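Local atomic coordinates of putative sulfatase yidJ (Bacteroides fragilis, PDB entry 2QZU), a protein that probably hydrolyses sulfate esters, as a putative arylsulfatase of the metal-dependent sulfatase family within the alkaline phosphatase clan. Residues Lys132-Ala137 with Val152-Trp157; Gly214-Lys219 with Lys298-Phe303; Thr233-Val238 with Arg277-Cys282; Phe358-Pro363 with Phe382-Glu387. All blocks are in the same frame, centred on the assembly; numbering follows the deposited sequence.

In the fold
From the N terminus, contact 1 comes first and closes a loop: both of its segments belong to the long connection between strands 126-130 and 168-172 of the mixed sheet. Contact 2 opens next, just after helix 200-213, and joins the loop before strand 222-228 to the C-terminal end of helix 267-299. Within the chain it spans, contact 3 opens and closes, fixing the loop after strand 222-228 to the N-terminal half of that same helix; the centres of contacts 2 and 3 are about 33 Å apart. Contact 4 follows in series, tying the start of helix 361-368 to that of helix 385-390. No contacts cross. Contacts 1 and 3 both reach the second subunit.

Contact 1 of 4, residues Lys132-Ala137 with Val152-Trp157; sequences KWHLDA and VAWNEW
His134 turns its CG anti to the backbone N (chi1 -156°) and Trp154 holds its CG anti to the carbonyl carbon (chi1 -70°), and the two rings approach obliquely. His134 NE2 comes to 4.0 Å from Trp154 CE3, near the plane of the indole and at its edge. Further along, Glu156 CG lies 3.5 Å from Ala137 O, while its CB packs on Asp136 O. Glu156 OE2 accepts from Trp157 N at 2.8 Å, the donor standing above the carboxylate plane, and forms a salt bridge with Arg190. No direct hydrogen bond joins the segments; two waters do the bridging. One donates to Asp136 OD2 and to Glu156 O, each at 2.7 Å. The other donates to Asp136 O at 2.8 Å and to Trp154 O. Asp136 OD1 makes a salt bridge with Arg162, and His134 ND1 bonds to Ser76, the predicted formylglycine position, here an unmodified serine. This places the loop-to-loop contact beside the probable sulfatase active site. Every polar atom bridged here is an acceptor, and water supplies the protons that let these buried oxygens face one another.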
# COMPACT_ATOMS: atom_id res chain seq x y z
N LYS A 132 5.58 -10.64 16.73
CA LYS A 132 5.19 -9.30 17.13
C LYS A 132 4.97 -9.16 18.64
O LYS A 132 4.24 -9.94 19.24
CB LYS A 132 3.91 -8.92 16.38
CG LYS A 132 3.35 -7.55 16.72
CD LYS A 132 2.08 -7.29 15.93
CE LYS A 132 1.43 -5.99 16.35
NZ LYS A 132 0.14 -5.77 15.64
N TRP A 133 5.62 -8.16 19.23
CA TRP A 133 5.54 -7.88 20.67
C TRP A 133 4.62 -6.68 20.91
O TRP A 133 3.67 -6.74 21.68
CB TRP A 133 6.96 -7.60 21.19
CG TRP A 133 7.08 -7.22 22.63
CD1 TRP A 133 7.62 -6.07 23.14
CD2 TRP A 133 6.74 -8.03 23.77
NE1 TRP A 133 7.64 -6.12 24.51
CE2 TRP A 133 7.10 -7.31 24.93
CE3 TRP A 133 6.16 -9.30 23.91
CZ2 TRP A 133 6.91 -7.82 26.22
CZ3 TRP A 133 5.97 -9.81 25.20
CH2 TRP A 133 6.34 -9.06 26.34
N HIS A 134 4.94 -5.58 20.22
CA HIS A 134 4.19 -4.32 20.27
C HIS A 134 3.83 -3.84 21.68
O HIS A 134 2.69 -3.44 21.92
CB HIS A 134 2.91 -4.42 19.43
CG HIS A 134 2.40 -3.10 18.96
ND1 HIS A 134 1.15 -2.94 18.40
CD2 HIS A 134 2.96 -1.87 18.96
CE1 HIS A 134 0.97 -1.68 18.07
NE2 HIS A 134 2.06 -1.00 18.40
N LEU A 135 4.79 -3.86 22.60
CA LEU A 135 4.53 -3.40 23.95
C LEU A 135 5.59 -2.41 24.46
O LEU A 135 5.65 -2.13 25.66
CB LEU A 135 4.42 -4.60 24.91
CG LEU A 135 3.07 -5.33 24.84
CD1 LEU A 135 3.17 -6.66 25.58
CD2 LEU A 135 1.98 -4.45 25.45
N ASP A 136 6.40 -1.89 23.55
CA ASP A 136 7.43 -0.91 23.90
C ASP A 136 7.19 0.43 23.21
O ASP A 136 6.87 0.48 22.02
CB ASP A 136 8.82 -1.43 23.52
CG ASP A 136 9.19 -2.71 24.25
OD1 ASP A 136 9.12 -2.73 25.49
OD2 ASP A 136 9.57 -3.69 23.57
N ALA A 137 7.36 1.52 23.95
CA ALA A 137 7.18 2.87 23.40
C ALA A 137 8.42 3.29 22.61
O ALA A 137 9.54 3.23 23.11
CB ALA A 137 6.92 3.86 24.54
N VAL A 152 4.77 10.06 13.03
CA VAL A 152 4.60 9.09 14.11
C VAL A 152 5.33 7.77 13.88
O VAL A 152 5.16 7.13 12.84
CB VAL A 152 3.10 8.79 14.34
CG1 VAL A 152 2.93 7.79 15.47
CG2 VAL A 152 2.35 10.09 14.65
N ALA A 153 6.13 7.36 14.87
CA ALA A 153 6.90 6.11 14.82
C ALA A 153 6.16 5.03 15.60
O ALA A 153 5.57 5.31 16.65
CB ALA A 153 8.29 6.32 15.40
N TRP A 154 6.23 3.79 15.12
CA TRP A 154 5.52 2.68 15.75
C TRP A 154 6.37 1.50 16.22
O TRP A 154 5.94 0.74 17.08
CB TRP A 154 4.47 2.13 14.78
CG TRP A 154 3.31 3.03 14.55
CD1 TRP A 154 3.31 4.23 13.91
CD2 TRP A 154 1.96 2.81 14.99
NE1 TRP A 154 2.06 4.79 13.93
CE2 TRP A 154 1.21 3.94 14.59
CE3 TRP A 154 1.32 1.78 15.69
CZ2 TRP A 154 -0.16 4.06 14.87
CZ3 TRP A 154 -0.03 1.90 15.97
CH2 TRP A 154 -0.76 3.04 15.56
N ASN A 155 7.56 1.36 15.65
CA ASN A 155 8.40 0.22 15.97
C ASN A 155 9.56 0.56 16.90
O ASN A 155 10.21 1.59 16.75
CB ASN A 155 8.89 -0.39 14.65
CG ASN A 155 9.68 -1.66 14.84
OD1 ASN A 155 9.31 -2.55 15.61
ND2 ASN A 155 10.78 -1.77 14.11
N GLU A 156 9.80 -0.32 17.87
CA GLU A 156 10.87 -0.11 18.83
C GLU A 156 11.46 -1.45 19.27
O GLU A 156 10.80 -2.49 19.22
CB GLU A 156 10.34 0.67 20.04
CG GLU A 156 11.39 0.97 21.11
CD GLU A 156 12.61 1.69 20.55
OE1 GLU A 156 12.48 2.86 20.12
OE2 GLU A 156 13.70 1.09 20.54
N TRP A 157 12.72 -1.42 19.70
CA TRP A 157 13.44 -2.60 20.16
C TRP A 157 13.05 -2.92 21.60
O TRP A 157 12.69 -2.02 22.36
CB TRP A 157 14.95 -2.31 20.09
CG TRP A 157 15.86 -3.42 20.57
CD1 TRP A 157 15.93 -4.70 20.09
CD2 TRP A 157 16.90 -3.31 21.55
NE1 TRP A 157 16.94 -5.39 20.72
CE2 TRP A 157 17.55 -4.56 21.62
CE3 TRP A 157 17.34 -2.27 22.39
CZ2 TRP A 157 18.62 -4.80 22.49
CZ3 TRP A 157 18.41 -2.51 23.25
CH2 TRP A 157 19.04 -3.77 23.29
O HOH W 1 9.48 -4.09 20.93
O HOH W 2 6.52 -0.58 19.42

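Contact 2 of 4, residues Gly214-Lys219 with Lys298-Phe303; sequences GQKDQK and KQNNLF
Lys216 and Asn300 cross at about a right angle where a Schellman motif ends helix 267-299, with Asn301, at positive phi, as its C-prime residue. The lysine chain is extended, and its methylenes run past the amide oxygen of Asn300: OD1 lies 3.2 Å from Lys216 CD and 3.4 Å from CG. The amide's other end turns back to its own helix, where ND2 is hydrogen-bonded to Ala296 O. On the facing loop, Gln215 to Gln218 form a type I beta turn, and Leu302 reaches into it. Gln218 and Leu302 slide past each other in opposite directions, bringing Gln218 CG to 3.8 Å from Leu302 CD2. The second methyl, CD1, sits 4.0 Å from Gln215 CB. Phe222 of the adjoining strand and Ile212 of helix 200-213 also touch Leu302, so this leucine carries the apolar part of the contact, joining helix end, turn and sheet. The exposed part is polar and hydrated. One water donates to both Lys216 O and Asn300 O, linking backbone to backbone without a direct bond. At the tip of the lysine, NZ donates to a second water at 2.8 Å, which in turn donates to Gln299 O at 2.7 Å.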
# COMPACT_ATOMS: atom_id res chain seq x y z
N GLY A 214 14.62 -28.49 19.73
CA GLY A 214 15.59 -28.39 20.81
C GLY A 214 15.07 -28.74 22.19
O GLY A 214 15.84 -28.81 23.14
N GLN A 215 13.76 -28.96 22.30
CA GLN A 215 13.15 -29.29 23.59
C GLN A 215 12.84 -30.78 23.69
O GLN A 215 12.29 -31.25 24.69
CB GLN A 215 11.84 -28.51 23.79
CG GLN A 215 11.93 -27.00 23.55
CD GLN A 215 13.00 -26.34 24.38
OE1 GLN A 215 13.04 -26.48 25.60
NE2 GLN A 215 13.88 -25.59 23.72
N LYS A 216 13.20 -31.53 22.65
CA LYS A 216 12.91 -32.96 22.61
C LYS A 216 13.41 -33.82 23.78
O LYS A 216 12.77 -34.81 24.12
CB LYS A 216 13.42 -33.55 21.29
CG LYS A 216 12.94 -34.97 21.03
CD LYS A 216 13.50 -35.52 19.72
CE LYS A 216 13.03 -36.95 19.49
NZ LYS A 216 13.62 -37.53 18.26
N ASP A 217 14.52 -33.44 24.40
CA ASP A 217 15.05 -34.25 25.51
C ASP A 217 14.21 -34.13 26.79
O ASP A 217 14.40 -34.91 27.73
CB ASP A 217 16.51 -33.87 25.80
CG ASP A 217 16.64 -32.59 26.61
OD1 ASP A 217 15.95 -31.60 26.29
OD2 ASP A 217 17.46 -32.57 27.55
N GLN A 218 13.29 -33.17 26.81
CA GLN A 218 12.41 -32.96 27.96
C GLN A 218 13.12 -32.85 29.30
O GLN A 218 12.62 -33.35 30.31
CB GLN A 218 11.37 -34.09 28.05
CG GLN A 218 10.50 -34.27 26.81
CD GLN A 218 9.45 -35.36 27.00
OE1 GLN A 218 8.54 -35.22 27.82
NE2 GLN A 218 9.59 -36.44 26.25
N LYS A 219 14.28 -32.20 29.34
CA LYS A 219 15.00 -32.06 30.60
C LYS A 219 14.35 -31.01 31.49
O LYS A 219 14.55 -31.00 32.71
CB LYS A 219 16.47 -31.70 30.35
CG LYS A 219 16.67 -30.36 29.66
CD LYS A 219 18.15 -30.04 29.52
CE LYS A 219 18.35 -28.72 28.80
NZ LYS A 219 19.79 -28.37 28.67
N LYS A 298 4.15 -32.96 17.55
CA LYS A 298 3.84 -34.39 17.48
C LYS A 298 5.08 -35.24 17.16
O LYS A 298 5.26 -36.32 17.72
CB LYS A 298 2.75 -34.63 16.44
CG LYS A 298 1.37 -34.16 16.88
CD LYS A 298 0.32 -34.44 15.80
CE LYS A 298 -1.10 -34.28 16.33
NZ LYS A 298 -1.36 -32.91 16.83
N GLN A 299 5.92 -34.74 16.26
CA GLN A 299 7.14 -35.44 15.86
C GLN A 299 8.10 -35.62 17.03
O GLN A 299 8.81 -36.62 17.11
CB GLN A 299 7.84 -34.66 14.73
CG GLN A 299 9.20 -35.20 14.30
CD GLN A 299 9.12 -36.59 13.70
OE1 GLN A 299 8.26 -36.88 12.88
NE2 GLN A 299 10.04 -37.46 14.11
N ASN A 300 8.11 -34.65 17.94
CA ASN A 300 8.99 -34.68 19.10
C ASN A 300 8.31 -35.23 20.35
O ASN A 300 8.88 -35.16 21.44
CB ASN A 300 9.54 -33.28 19.37
CG ASN A 300 10.57 -32.84 18.35
OD1 ASN A 300 11.69 -33.35 18.32
ND2 ASN A 300 10.20 -31.89 17.49
N ASN A 301 7.11 -35.77 20.20
CA ASN A 301 6.35 -36.31 21.33
C ASN A 301 6.14 -35.23 22.39
O ASN A 301 6.19 -35.51 23.60
CB ASN A 301 7.10 -37.51 21.93
CG ASN A 301 7.00 -38.75 21.07
OD1 ASN A 301 7.70 -39.74 21.29
ND2 ASN A 301 6.13 -38.70 20.07
N LEU A 302 5.92 -34.01 21.92
CA LEU A 302 5.71 -32.86 22.79
C LEU A 302 4.33 -32.24 22.58
O LEU A 302 4.14 -31.05 22.86
CB LEU A 302 6.77 -31.80 22.52
CG LEU A 302 8.24 -32.14 22.78
CD1 LEU A 302 9.14 -31.00 22.28
CD2 LEU A 302 8.45 -32.37 24.27
N PHE A 303 3.38 -33.02 22.09
CA PHE A 303 2.04 -32.50 21.85
C PHE A 303 1.07 -32.88 22.96
O PHE A 303 0.29 -32.05 23.42
CB PHE A 303 1.49 -33.01 20.50
CG PHE A 303 0.13 -32.47 20.16
CD1 PHE A 303 -0.05 -31.12 19.88
CD2 PHE A 303 -0.99 -33.31 20.14
CE1 PHE A 303 -1.31 -30.61 19.58
CE2 PHE A 303 -2.26 -32.81 19.84
CZ PHE A 303 -2.42 -31.45 19.56
O HOH W 3 9.97 -35.55 23.87
O HOH W 4 11.04 -38.12 17.22

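Contact 3 of 4, residues Thr233-Val238 with Arg277-Cys282; sequences TGYELV and RNYYAC
A type I beta turn, Gly234 to Leu237, in the loop after strand 222-228 packs against helix 267-299 near a kink, with no hydrogen bond between the two segments. Tyr235 O lies against the helix surface, 3.3 Å from Asn278 CB and also 3.3 Å from Cys282 SG, so residues one helical turn apart flank this carbonyl. The two tyrosine rings approach obliquely: Tyr235 CE1 is 3.7 Å from Tyr279 CD1, with the planes at 89°. Thr233 CG2 covers one face of the Tyr235 ring, offset toward the rim. Asn278 has CG anti to its carbonyl carbon (chi1 -79°), and its OD1 lies 3.6 Å from Glu236 CA. Just after the turn, Val238 spreads its branches over the helix, with CG1 4.1 Å from Ala281 CB and CG2 3.9 Å from Ala281 O; its CB rests against Cys282 SG. Tyr279 OH, hydrogen-bonded to Gln37 O and Arg39 N, links the helix to the loop following strand 29-35. Helix 240-244 covers the other end, with Lys243 against Val238 and Asn278 and Tyr242 against Ala281, while Asp122 and Gln123 of the second subunit pack on Asn278 and Glu236.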
# COMPACT_ATOMS: atom_id res chain seq x y z
N THR A 233 -3.42 -6.15 8.46
CA THR A 233 -3.19 -5.49 7.19
C THR A 233 -1.89 -5.68 6.48
O THR A 233 -0.83 -5.88 7.07
CB THR A 233 -3.46 -3.99 7.22
OG1 THR A 233 -2.89 -3.43 8.41
CG2 THR A 233 -4.96 -3.73 7.15
N GLY A 234 -2.04 -5.50 5.18
CA GLY A 234 -0.99 -5.73 4.23
C GLY A 234 -1.69 -7.02 3.85
O GLY A 234 -1.07 -8.07 3.76
N TYR A 235 -3.02 -6.94 3.70
CA TYR A 235 -3.84 -8.10 3.36
C TYR A 235 -3.36 -8.76 2.08
O TYR A 235 -3.43 -9.98 1.94
CB TYR A 235 -5.32 -7.74 3.18
CG TYR A 235 -6.04 -7.22 4.42
CD1 TYR A 235 -5.95 -7.89 5.64
CD2 TYR A 235 -6.83 -6.08 4.34
CE1 TYR A 235 -6.64 -7.41 6.77
CE2 TYR A 235 -7.52 -5.60 5.46
CZ TYR A 235 -7.42 -6.27 6.66
OH TYR A 235 -8.09 -5.77 7.76
N GLU A 236 -2.88 -7.95 1.14
CA GLU A 236 -2.42 -8.47 -0.14
C GLU A 236 -1.03 -9.08 -0.06
O GLU A 236 -0.58 -9.76 -0.99
CB GLU A 236 -2.41 -7.36 -1.20
CG GLU A 236 -1.16 -6.48 -1.19
CD GLU A 236 -1.18 -5.38 -0.15
OE1 GLU A 236 -2.01 -5.44 0.79
OE2 GLU A 236 -0.36 -4.44 -0.26
N LEU A 237 -0.34 -8.84 1.05
CA LEU A 237 1.01 -9.34 1.23
C LEU A 237 1.01 -10.77 1.78
O LEU A 237 1.38 -11.03 2.93
CB LEU A 237 1.77 -8.39 2.16
CG LEU A 237 1.79 -6.92 1.70
CD1 LEU A 237 2.44 -6.07 2.77
CD2 LEU A 237 2.53 -6.79 0.38
N VAL A 238 0.58 -11.68 0.92
CA VAL A 238 0.49 -13.10 1.23
C VAL A 238 0.86 -13.86 -0.05
O VAL A 238 0.56 -13.41 -1.16
CB VAL A 238 -0.95 -13.47 1.68
CG1 VAL A 238 -1.97 -13.00 0.63
CG2 VAL A 238 -1.07 -14.96 1.92
N ARG A 277 -11.21 -11.57 0.14
CA ARG A 277 -10.47 -12.68 -0.47
C ARG A 277 -9.06 -12.80 0.08
O ARG A 277 -8.62 -13.89 0.44
CB ARG A 277 -10.39 -12.52 -1.99
CG ARG A 277 -11.65 -12.92 -2.74
CD ARG A 277 -11.41 -12.98 -4.24
NE ARG A 277 -12.63 -13.33 -4.96
CZ ARG A 277 -12.72 -13.48 -6.28
NH1 ARG A 277 -11.64 -13.31 -7.04
NH2 ARG A 277 -13.88 -13.80 -6.83
N ASN A 278 -8.35 -11.68 0.14
CA ASN A 278 -6.98 -11.70 0.64
C ASN A 278 -6.94 -11.93 2.14
O ASN A 278 -5.97 -12.48 2.65
CB ASN A 278 -6.25 -10.41 0.25
CG ASN A 278 -5.77 -10.42 -1.19
OD1 ASN A 278 -5.52 -9.38 -1.79
ND2 ASN A 278 -5.64 -11.62 -1.75
N TYR A 279 -8.00 -11.53 2.84
CA TYR A 279 -8.06 -11.76 4.28
C TYR A 279 -8.11 -13.28 4.50
O TYR A 279 -7.38 -13.83 5.33
CB TYR A 279 -9.31 -11.11 4.89
CG TYR A 279 -9.40 -11.22 6.40
CD1 TYR A 279 -8.47 -10.59 7.22
CD2 TYR A 279 -10.43 -11.95 7.00
CE1 TYR A 279 -8.56 -10.68 8.62
CE2 TYR A 279 -10.53 -12.05 8.39
CZ TYR A 279 -9.59 -11.41 9.19
OH TYR A 279 -9.71 -11.50 10.56
N TYR A 280 -8.97 -13.96 3.74
CA TYR A 280 -9.06 -15.41 3.86
C TYR A 280 -7.76 -16.08 3.43
O TYR A 280 -7.35 -17.07 4.02
CB TYR A 280 -10.23 -15.96 3.03
CG TYR A 280 -11.62 -15.68 3.57
CD1 TYR A 280 -11.82 -15.32 4.91
CD2 TYR A 280 -12.75 -15.82 2.76
CE1 TYR A 280 -13.11 -15.11 5.41
CE2 TYR A 280 -14.03 -15.62 3.25
CZ TYR A 280 -14.20 -15.26 4.57
OH TYR A 280 -15.47 -15.07 5.05
N ALA A 281 -7.10 -15.53 2.41
CA ALA A 281 -5.84 -16.09 1.92
C ALA A 281 -4.81 -16.06 3.05
O ALA A 281 -4.10 -17.04 3.28
CB ALA A 281 -5.32 -15.28 0.71
N CYS A 282 -4.75 -14.93 3.76
CA CYS A 282 -3.82 -14.79 4.88
C CYS A 282 -4.12 -15.82 5.95
O CYS A 282 -3.20 -16.45 6.48
CB CYS A 282 -3.93 -13.39 5.49
SG CYS A 282 -3.13 -12.06 4.54

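Contact 4 of 4, residues Phe358-Pro363 with Phe382-Glu387; sequences FADLYP and FDLSNE
Asp360 and Phe382 have their CA atoms 5.1 Å apart, and Pro363 and Asp383 theirs 4.9 Å apart, where the 3-10 segment 358-360 and the first part of helix 361-368 meet the residues that lead into helix 385-390. Leu384 occupies the N-cap position of the second helix. Asp360 supplies the direct bond: its OD1 accepts from Phe382 N at 2.9 Å, with an N-H...O angle of 142°, and the donor stands above the carboxylate plane. With CG anti to its carbonyl carbon (chi1 -61°), Asp360 runs alongside the Phe382 side chain, both pointing the same way. The carboxylate and ring planes are 89° apart, and OD1 meets the ring at its edge, in plane, 3.5 Å from Phe382 CD1. The other oxygen, OD2, lies 3.8 Å from Leu384 CD1 and is hydrogen-bonded to Gln399 NE2 and Ala357 N. Pro363 presses its ring on the facing backbone, CG being 3.3 Å from Phe382 O, while its CB touches Asp383 CB. Asp383 in turn forms an Asx turn: OD1 accepts from Ser385 N, nearly along its C-O axis, and from Ser385 OG at 2.7 Å on the syn side. Its OD2 pairs with Ser367 OG, a second polar tie, from the Asx turn to helix 361-368. Each aspartate thus uses both oxygens, Asp360 joining the approach to helix 361-368 to the backbone of Phe382 and Asp383 holding the first turn of helix 385-390. N-H donors and the ring edge would be expected to favour ionised Asp360, the serine N-H and hydroxyl ionised Asp383.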
# COMPACT_ATOMS: atom_id res chain seq x y z
N PHE A 358 -9.37 -12.90 26.01
CA PHE A 358 -7.94 -12.92 25.71
C PHE A 358 -7.14 -12.67 26.99
O PHE A 358 -6.16 -13.37 27.25
CB PHE A 358 -7.65 -11.83 24.67
CG PHE A 358 -6.24 -11.83 24.14
CD1 PHE A 358 -5.74 -12.91 23.42
CD2 PHE A 358 -5.44 -10.69 24.29
CE1 PHE A 358 -4.46 -12.86 22.86
CE2 PHE A 358 -4.17 -10.63 23.73
CZ PHE A 358 -3.67 -11.71 23.01
N ALA A 359 -7.57 -11.70 27.79
CA ALA A 359 -6.87 -11.33 29.02
C ALA A 359 -7.00 -12.30 30.19
O ALA A 359 -6.29 -12.17 31.19
CB ALA A 359 -7.30 -9.94 29.45
N ASP A 360 -7.90 -13.27 30.09
CA ASP A 360 -8.08 -14.24 31.17
C ASP A 360 -7.05 -15.36 31.10
O ASP A 360 -6.94 -16.15 32.03
CB ASP A 360 -9.48 -14.86 31.11
CG ASP A 360 -10.58 -13.84 31.28
OD1 ASP A 360 -10.37 -12.85 32.02
OD2 ASP A 360 -11.66 -14.03 30.68
N LEU A 361 -6.29 -15.41 30.01
CA LEU A 361 -5.31 -16.48 29.85
C LEU A 361 -4.18 -16.52 30.87
O LEU A 361 -3.65 -17.59 31.16
CB LEU A 361 -4.76 -16.46 28.42
CG LEU A 361 -5.80 -16.89 27.37
CD1 LEU A 361 -5.24 -16.70 25.97
CD2 LEU A 361 -6.19 -18.34 27.59
N TYR A 362 -3.82 -15.37 31.44
CA TYR A 362 -2.75 -15.31 32.44
C TYR A 362 -3.13 -16.19 33.65
O TYR A 362 -2.49 -17.22 33.89
CB TYR A 362 -2.53 -13.84 32.87
CG TYR A 362 -1.37 -13.55 33.82
CD1 TYR A 362 -1.12 -14.34 34.94
CD2 TYR A 362 -0.61 -12.39 33.65
CE1 TYR A 362 -0.15 -13.99 35.87
CE2 TYR A 362 0.36 -12.03 34.57
CZ TYR A 362 0.59 -12.82 35.68
OH TYR A 362 1.56 -12.45 36.59
N PRO A 363 -4.19 -15.83 34.40
CA PRO A 363 -4.52 -16.70 35.54
C PRO A 363 -5.02 -18.09 35.14
O PRO A 363 -4.71 -19.08 35.80
CB PRO A 363 -5.58 -15.90 36.29
CG PRO A 363 -6.29 -15.18 35.18
CD PRO A 363 -5.14 -14.71 34.30
N PHE A 382 -10.24 -13.01 34.96
CA PHE A 382 -10.85 -14.26 35.42
C PHE A 382 -10.00 -15.52 35.31
O PHE A 382 -9.39 -15.79 34.27
CB PHE A 382 -12.16 -14.52 34.66
CG PHE A 382 -13.20 -13.45 34.84
CD1 PHE A 382 -13.28 -12.38 33.95
CD2 PHE A 382 -14.13 -13.53 35.88
CE1 PHE A 382 -14.26 -11.41 34.09
CE2 PHE A 382 -15.12 -12.56 36.02
CZ PHE A 382 -15.19 -11.50 35.13
N ASP A 383 -9.96 -16.30 36.39
CA ASP A 383 -9.23 -17.57 36.41
C ASP A 383 -10.31 -18.58 36.04
O ASP A 383 -11.12 -18.98 36.89
CB ASP A 383 -8.69 -17.88 37.81
CG ASP A 383 -7.98 -19.22 37.87
OD1 ASP A 383 -8.21 -20.07 36.98
OD2 ASP A 383 -7.20 -19.44 38.82
N LEU A 384 -10.33 -18.99 34.78
CA LEU A 384 -11.34 -19.93 34.30
C LEU A 384 -10.77 -21.33 34.09
O LEU A 384 -11.30 -22.11 33.30
CB LEU A 384 -11.93 -19.41 32.99
CG LEU A 384 -12.56 -18.01 33.04
CD1 LEU A 384 -12.85 -17.51 31.64
CD2 LEU A 384 -13.83 -18.07 33.87
N SER A 385 -9.70 -21.65 34.81
CA SER A 385 -9.05 -22.95 34.67
C SER A 385 -9.99 -24.15 34.84
O SER A 385 -9.93 -25.11 34.07
CB SER A 385 -7.88 -23.06 35.65
OG SER A 385 -8.30 -22.81 36.98
N ASN A 386 -10.85 -24.10 35.86
CA ASN A 386 -11.76 -25.21 36.10
C ASN A 386 -12.75 -25.36 34.95
O ASN A 386 -13.01 -26.47 34.47
CB ASN A 386 -12.52 -25.00 37.41
CG ASN A 386 -13.42 -26.17 37.74
OD1 ASN A 386 -14.65 -26.08 37.63
ND2 ASN A 386 -12.82 -27.29 38.13
N GLU A 387 -13.31 -24.23 34.51
CA GLU A 387 -14.25 -24.21 33.40
C GLU A 387 -13.61 -24.77 32.13
O GLU A 387 -14.21 -25.58 31.42
CB GLU A 387 -14.72 -22.77 33.13
CG GLU A 387 -15.65 -22.16 34.19
CD GLU A 387 -14.96 -21.88 35.52
OE1 GLU A 387 -13.74 -21.64 35.54
OE2 GLU A 387 -15.67 -21.87 36.55